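Local coordinates for structural protein ORF131 (Acidianus two-tailed virus, PDB 3FAJ) that is a structural component of the virion, a member of the viral ORF131/RIP family, and probably binds DNA, at residues Gly34-Leu39 with Lys55-Glu59. Numbering follows the deposited sequence.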
loop_
_atom_site.group_PDB
_atom_site.type_symbol
_atom_site.label_atom_id
_atom_site.label_comp_id
_atom_site.label_asym_id
_atom_site.label_seq_id
_atom_site.Cartn_x
_atom_site.Cartn_y
_atom_site.Cartn_z
ATOM N N GLY A 34 -6.510 -1.879 -5.936
ATOM C CA GLY A 34 -7.108 -1.976 -4.597
ATOM C C GLY A 34 -6.137 -1.435 -3.547
ATOM O O GLY A 34 -6.546 -0.739 -2.612
ATOM N N ALA A 35 -4.857 -1.744 -3.711
ATOM C CA ALA A 35 -3.827 -1.210 -2.823
ATOM C C ALA A 35 -3.797 0.324 -2.921
ATOM O O ALA A 35 -3.759 0.997 -1.896
ATOM C CB ALA A 35 -2.458 -1.832 -3.144
ATOM N N VAL A 36 -3.833 0.873 -4.136
ATOM C CA VAL A 36 -3.787 2.349 -4.310
ATOM C C VAL A 36 -4.997 3.009 -3.612
ATOM O O VAL A 36 -4.868 4.072 -2.977
ATOM C CB VAL A 36 -3.722 2.730 -5.791
ATOM C CG1 VAL A 36 -3.955 4.228 -5.990
ATOM C CG2 VAL A 36 -2.375 2.316 -6.380
ATOM N N LYS A 37 -6.157 2.361 -3.675
ATOM C CA LYS A 37 -7.335 2.897 -2.982
ATOM C C LYS A 37 -7.084 2.959 -1.475
ATOM O O LYS A 37 -7.406 3.970 -0.835
ATOM C CB LYS A 37 -8.584 2.083 -3.307
ATOM C CG LYS A 37 -9.106 2.373 -4.695
ATOM C CD LYS A 37 -10.205 1.427 -5.056
ATOM C CE LYS A 37 -10.575 1.630 -6.503
ATOM N NZ LYS A 37 -11.338 0.469 -6.981
ATOM N N ILE A 38 -6.508 1.899 -0.915
ATOM C CA ILE A 38 -6.157 1.842 0.513
ATOM C C ILE A 38 -5.142 2.951 0.822
ATOM O O ILE A 38 -5.285 3.689 1.812
ATOM C CB ILE A 38 -5.612 0.450 0.934
ATOM C CG1 ILE A 38 -6.717 -0.614 0.877
ATOM C CG2 ILE A 38 -4.959 0.498 2.355
ATOM C CD1 ILE A 38 -6.188 -2.071 0.753
ATOM N N LEU A 39 -4.143 3.082 -0.042
ATOM C CA LEU A 39 -3.107 4.126 0.158
ATOM C C LEU A 39 -3.707 5.547 0.143
ATOM O O LEU A 39 -3.314 6.405 0.956
ATOM C CB LEU A 39 -1.978 3.993 -0.858
ATOM C CG LEU A 39 -1.164 2.701 -0.679
ATOM C CD1 LEU A 39 -0.178 2.595 -1.841
ATOM C CD2 LEU A 39 -0.443 2.667 0.692
ATOM N N LYS A 55 -4.823 -4.339 5.920
ATOM C CA LYS A 55 -5.515 -4.264 4.634
ATOM C C LYS A 55 -4.536 -4.359 3.455
ATOM O O LYS A 55 -4.831 -5.077 2.480
ATOM C CB LYS A 55 -6.348 -2.981 4.519
ATOM C CG LYS A 55 -7.578 -2.971 5.405
ATOM C CD LYS A 55 -8.411 -1.736 5.147
ATOM C CE LYS A 55 -9.814 -1.925 5.712
ATOM N NZ LYS A 55 -10.683 -0.726 5.468
ATOM N N LEU A 56 -3.405 -3.641 3.525
ATOM C CA LEU A 56 -2.370 -3.755 2.473
ATOM C C LEU A 56 -1.849 -5.180 2.406
ATOM O O LEU A 56 -1.640 -5.706 1.320
ATOM C CB LEU A 56 -1.207 -2.799 2.726
ATOM C CG LEU A 56 -1.542 -1.321 2.487
ATOM C CD1 LEU A 56 -0.385 -0.437 2.997
ATOM C CD2 LEU A 56 -1.869 -1.036 0.967
ATOM N N ALA A 57 -1.637 -5.806 3.567
ATOM C CA ALA A 57 -1.144 -7.178 3.612
ATOM C C ALA A 57 -2.110 -8.135 2.886
ATOM O O ALA A 57 -1.672 -9.086 2.216
ATOM C CB ALA A 57 -0.929 -7.619 5.066
ATOM N N GLY A 58 -3.409 -7.870 3.021
ATOM C CA GLY A 58 -4.454 -8.655 2.339
ATOM C C GLY A 58 -4.295 -8.570 0.824
ATOM O O GLY A 58 -4.407 -9.582 0.122
ATOM N N GLU A 59 -4.033 -7.289 0.340
ATOM C CA GLU A 59 -3.800 -7.183 -1.114
ATOM C C GLU A 59 -2.504 -7.891 -1.484
ATOM O O GLU A 59 -2.401 -8.539 -2.540
ATOM C CB GLU A 59 -3.752 -5.720 -1.565
ATOM C CG GLU A 59 -5.074 -4.938 -1.405
ATOM C CD GLU A 59 -6.251 -5.544 -2.149
ATOM O OE1 GLU A 59 -6.089 -6.023 -3.293
ATOM O OE2 GLU A 59 -7.358 -5.568 -1.556
#
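I38 and L56 slide past each other in opposite directions where segments 34-39 and 55-59, on helices 31-43 and 51-66, run nearly antiparallel, their axes approaching to 9.6 Å at 170°. Along I38, CB already lies 4.0 Å from CD2 of L56. There the chain forks: CG2, anti to the backbone N (CG1 at chi1 -68°), packs 3.7 Å from the same L56 CD2, while the CG1 branch carries CD1 the other way, between K55 and E59. CD1 sits 3.7 Å from the carbonyl O of K55 and 3.8 Å from CG of E59, and also meets CB of K55. Branching at CB thus lets one isoleucine meet three residues of the facing helix. L56 uses both methyls: CD2 lies among I38, A35 and L39, and CD1 meets L39 CD2 at 3.9 Å, the two leucines crossing at about a right angle. One turn back from I38, the small A35 is consistent with the near approach of the backbones, its CA 6.1 Å from that of L56. E59 offers its aliphatic part within the contact, CG lying 3.9 Å from A35 N. K55, at the edge, contributes its CB, then runs outward to a salt bridge with E51. I75 of helix 69-86 touches both A35 and L56. With van der Waals contacts alone joining the segments, the pairing depends on complementary shape and apolar burial rather than on bond direction.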